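Local coordinates for protein heterodimeric restriction endonuclease R.BspD6I small subunit (PDB 2P14) that probably acts as the DNA-cleaving catalytic subunit of a heterodimeric type IIS restriction endonuclease, working in complex with a site-specific nickase, at residues V130-L141 with W177-K186. Residues are numbered along the deposited sequence; the frame is centred on the assembly and turned at random. Where two conformers were deposited one is given.
Sequences VIPLTVDQFKKL and WLTFIEYNLK
Pro132 and Leu133 on strand 130-134 face Leu178 and Ile181 on helix 177-184, whose axis comes within 9.6 Å of the strand's at closest approach, crossing at -55°. The backbones of the two segments draw closer farther on, until the CA atoms of Gln137 and Lys186 are 5.0 Å apart. Strand 130-134 is an outermost strand of the mixed sheet, pairing with strand 104-110, and the C-terminal helix packs against it, in a fold consistent with the PD-(D/E)XK clan.

Midway along the strand, Pro132 CG sits over one face of the Trp177 indole near its rim, while Val130 O, at the strand's start, meets the ring edge in plane, 3.3 Å from Trp177 CH2. The indole NE1 bonds to Leu164 O. Ile181 CG2 lies 3.7 Å from Leu133 CD2, the two side chains crossing at about a right angle. Leu185 CD1 touches both that same Leu133 methyl and Gln137 CB.

Gln137 carries the polar part. Its N donates to Thr134 OG1 and its OE1 accepts from Thr134 N (2.9 Å), a capping box that starts helix 135-146; this second donor lies 49° out of the carbonyl plane. With the chain extended beyond CG (chi2 163°), NE2 reaches Glu182 OE1 at 2.6 Å, nearly in its amide plane and on the anti lone pair of the carboxylate. One water joins NE2 to Leu178 O, another Thr134 OG1 to Glu182 OE1. An alanine in place of Gln137 would probably leave Glu182 without its amide donor and Thr134 N without its side-chain acceptor.

Beside the apolar seam, then, the buried amide is held at both ends, OE1 by Thr134 N and NE2 by Glu182 OE1 and a water, which fixes its rotation and ties the helix start to the C-terminal helix.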
# COMPACT_ATOMS: atom_id res chain seq x y z
N VAL A 130 -6.88 1.83 -6.93
CA VAL A 130 -6.31 1.87 -5.60
C VAL A 130 -6.88 0.69 -4.81
O VAL A 130 -8.11 0.50 -4.74
CB VAL A 130 -6.62 3.19 -4.87
CG1 VAL A 130 -5.95 3.17 -3.48
CG2 VAL A 130 -6.10 4.42 -5.68
N ILE A 131 -6.00 -0.11 -4.21
CA ILE A 131 -6.47 -1.21 -3.37
C ILE A 131 -6.09 -0.91 -1.92
O ILE A 131 -4.90 -0.89 -1.59
CB ILE A 131 -5.87 -2.57 -3.80
CG1 ILE A 131 -6.17 -2.88 -5.27
CG2 ILE A 131 -6.44 -3.66 -2.90
CD1 ILE A 131 -5.12 -2.31 -6.26
N PRO A 132 -7.11 -0.71 -1.07
CA PRO A 132 -6.86 -0.43 0.35
C PRO A 132 -6.75 -1.72 1.15
O PRO A 132 -7.64 -2.58 1.03
CB PRO A 132 -8.12 0.35 0.79
CG PRO A 132 -9.22 -0.33 -0.05
CD PRO A 132 -8.56 -0.73 -1.37
N LEU A 133 -5.70 -1.84 1.96
CA LEU A 133 -5.53 -2.99 2.85
C LEU A 133 -5.31 -2.50 4.27
O LEU A 133 -4.60 -1.50 4.49
CB LEU A 133 -4.34 -3.85 2.43
CG LEU A 133 -4.38 -4.55 1.07
CD1 LEU A 133 -3.14 -5.45 0.89
CD2 LEU A 133 -5.66 -5.37 0.87
N THR A 134 -5.86 -3.23 5.24
CA THR A 134 -5.43 -3.01 6.62
C THR A 134 -4.10 -3.70 6.83
O THR A 134 -3.71 -4.61 6.07
CB THR A 134 -6.42 -3.56 7.64
OG1 THR A 134 -6.43 -4.99 7.52
CG2 THR A 134 -7.80 -2.95 7.43
N VAL A 135 -3.42 -3.32 7.90
CA VAL A 135 -2.17 -4.01 8.24
C VAL A 135 -2.37 -5.53 8.42
O VAL A 135 -1.56 -6.33 7.95
CB VAL A 135 -1.53 -3.36 9.48
CG1 VAL A 135 -0.28 -4.15 9.91
CG2 VAL A 135 -1.16 -1.93 9.16
N ASP A 136 -3.47 -5.92 9.06
CA ASP A 136 -3.73 -7.34 9.29
C ASP A 136 -3.95 -8.09 7.97
O ASP A 136 -3.46 -9.19 7.79
CB ASP A 136 -4.93 -7.51 10.23
CG ASP A 136 -4.63 -7.06 11.67
OD1 ASP A 136 -3.46 -7.16 12.11
OD2 ASP A 136 -5.59 -6.62 12.37
N GLN A 137 -4.63 -7.44 7.03
CA GLN A 137 -4.82 -8.02 5.70
C GLN A 137 -3.50 -8.13 4.94
O GLN A 137 -3.24 -9.14 4.28
CB GLN A 137 -5.81 -7.17 4.89
CG GLN A 137 -7.24 -7.25 5.44
CD GLN A 137 -8.12 -6.15 4.94
OE1 GLN A 137 -7.69 -5.21 4.26
NE2 GLN A 137 -9.41 -6.25 5.29
N PHE A 138 -2.68 -7.10 5.02
CA PHE A 138 -1.40 -7.10 4.33
C PHE A 138 -0.48 -8.19 4.90
O PHE A 138 0.21 -8.88 4.13
CB PHE A 138 -0.78 -5.70 4.49
CG PHE A 138 0.53 -5.54 3.78
CD1 PHE A 138 0.63 -5.77 2.41
CD2 PHE A 138 1.67 -5.12 4.50
CE1 PHE A 138 1.87 -5.59 1.73
CE2 PHE A 138 2.88 -4.94 3.85
CZ PHE A 138 2.99 -5.18 2.49
N LYS A 139 -0.48 -8.34 6.23
CA LYS A 139 0.34 -9.41 6.82
C LYS A 139 -0.13 -10.77 6.31
O LYS A 139 0.70 -11.62 5.96
CB LYS A 139 0.22 -9.44 8.33
CG LYS A 139 0.81 -8.31 9.09
CD LYS A 139 0.62 -8.71 10.53
CE LYS A 139 1.16 -7.71 11.47
NZ LYS A 139 1.01 -8.22 12.88
N LYS A 140 -1.45 -10.97 6.28
CA LYS A 140 -2.01 -12.23 5.75
C LYS A 140 -1.55 -12.46 4.32
O LYS A 140 -1.06 -13.55 4.00
CB LYS A 140 -3.54 -12.27 5.85
CG LYS A 140 -4.05 -12.83 7.14
CD LYS A 140 -5.45 -13.41 6.95
CE LYS A 140 -5.80 -14.50 7.97
NZ LYS A 140 -6.45 -13.93 9.17
N LEU A 141 -1.63 -11.43 3.47
CA LEU A 141 -1.20 -11.50 2.09
C LEU A 141 0.28 -11.89 1.96
O LEU A 141 0.62 -12.76 1.16
CB LEU A 141 -1.48 -10.19 1.35
CG LEU A 141 -0.97 -10.09 -0.09
CD1 LEU A 141 -1.52 -11.23 -0.97
CD2 LEU A 141 -1.33 -8.73 -0.67
N TRP A 177 -17.24 -3.90 -1.27
CA TRP A 177 -15.86 -4.03 -1.67
C TRP A 177 -15.00 -4.35 -0.47
O TRP A 177 -14.15 -5.28 -0.52
CB TRP A 177 -15.40 -2.69 -2.27
CG TRP A 177 -13.98 -2.64 -2.80
CD1 TRP A 177 -13.22 -3.70 -3.27
CD2 TRP A 177 -13.19 -1.47 -2.97
NE1 TRP A 177 -12.01 -3.24 -3.73
CE2 TRP A 177 -11.97 -1.87 -3.56
CE3 TRP A 177 -13.39 -0.10 -2.69
CZ2 TRP A 177 -10.94 -0.96 -3.87
CZ3 TRP A 177 -12.38 0.80 -3.00
CH2 TRP A 177 -11.18 0.37 -3.58
N LEU A 178 -15.13 -3.56 0.59
CA LEU A 178 -14.29 -3.80 1.75
C LEU A 178 -14.58 -5.18 2.39
O LEU A 178 -13.67 -5.85 2.89
CB LEU A 178 -14.41 -2.68 2.78
CG LEU A 178 -13.95 -1.27 2.38
CD1 LEU A 178 -14.06 -0.32 3.61
CD2 LEU A 178 -12.52 -1.26 1.75
N THR A 179 -15.84 -5.59 2.37
CA THR A 179 -16.20 -6.94 2.82
C THR A 179 -15.50 -8.02 2.00
O THR A 179 -14.96 -8.97 2.55
CB THR A 179 -17.72 -7.15 2.77
OG1 THR A 179 -18.35 -6.17 3.63
CG2 THR A 179 -18.10 -8.58 3.24
N PHE A 180 -15.43 -7.80 0.70
CA PHE A 180 -14.77 -8.79 -0.16
C PHE A 180 -13.30 -8.93 0.18
O PHE A 180 -12.74 -10.03 0.21
CB PHE A 180 -14.94 -8.41 -1.63
CG PHE A 180 -14.21 -9.31 -2.56
CD1 PHE A 180 -14.80 -10.50 -2.97
CD2 PHE A 180 -12.93 -8.97 -3.03
CE1 PHE A 180 -14.11 -11.37 -3.80
CE2 PHE A 180 -12.25 -9.82 -3.88
CZ PHE A 180 -12.85 -11.02 -4.28
N ILE A 181 -12.64 -7.79 0.41
CA ILE A 181 -11.21 -7.84 0.72
C ILE A 181 -10.95 -8.59 2.01
O ILE A 181 -10.10 -9.50 2.07
CB ILE A 181 -10.64 -6.41 0.76
CG1 ILE A 181 -10.74 -5.79 -0.63
CG2 ILE A 181 -9.18 -6.42 1.22
CD1 ILE A 181 -10.32 -4.30 -0.68
N GLU A 182 -11.72 -8.23 3.03
CA GLU A 182 -11.62 -8.89 4.32
C GLU A 182 -11.86 -10.38 4.16
O GLU A 182 -11.05 -11.17 4.64
CB GLU A 182 -12.57 -8.25 5.33
CG GLU A 182 -12.54 -8.91 6.70
CD GLU A 182 -11.22 -8.75 7.47
OE1 GLU A 182 -10.38 -7.89 7.13
OE2 GLU A 182 -11.02 -9.51 8.45
N TYR A 183 -12.93 -10.75 3.46
CA TYR A 183 -13.31 -12.16 3.32
C TYR A 183 -12.20 -12.96 2.65
O TYR A 183 -11.88 -14.07 3.08
CB TYR A 183 -14.58 -12.25 2.50
CG TYR A 183 -15.14 -13.67 2.39
CD1 TYR A 183 -15.93 -14.18 3.41
CD2 TYR A 183 -14.90 -14.46 1.27
CE1 TYR A 183 -16.43 -15.46 3.35
CE2 TYR A 183 -15.40 -15.75 1.19
CZ TYR A 183 -16.17 -16.23 2.23
OH TYR A 183 -16.71 -17.50 2.19
N ASN A 184 -11.66 -12.39 1.58
CA ASN A 184 -10.55 -13.04 0.87
C ASN A 184 -9.27 -13.11 1.69
O ASN A 184 -8.55 -14.12 1.65
CB ASN A 184 -10.32 -12.36 -0.47
CG ASN A 184 -11.37 -12.72 -1.49
OD1 ASN A 184 -12.56 -12.82 -1.17
ND2 ASN A 184 -10.95 -12.93 -2.74
N LEU A 185 -8.99 -12.08 2.48
CA LEU A 185 -7.79 -12.02 3.33
C LEU A 185 -8.12 -12.15 4.85
O LEU A 185 -8.31 -13.27 5.35
CB LEU A 185 -6.93 -10.78 3.01
CG LEU A 185 -6.45 -10.46 1.58
CD1 LEU A 185 -5.92 -9.03 1.54
CD2 LEU A 185 -5.39 -11.42 1.04
N LYS A 186 -8.21 -11.03 5.57
CA LYS A 186 -8.58 -11.01 6.99
C LYS A 186 -7.59 -10.21 7.87
O LYS A 186 -6.52 -10.66 8.26
CB LYS A 186 -8.79 -12.41 7.57
CG LYS A 186 -10.20 -12.97 7.52
CD LYS A 186 -10.30 -14.14 6.56
CE LYS A 186 -11.04 -15.33 7.16
NZ LYS A 186 -12.48 -15.36 6.77
O HOH W 1 -8.32 -6.47 8.77
O HOH W 2 -11.55 -4.44 4.07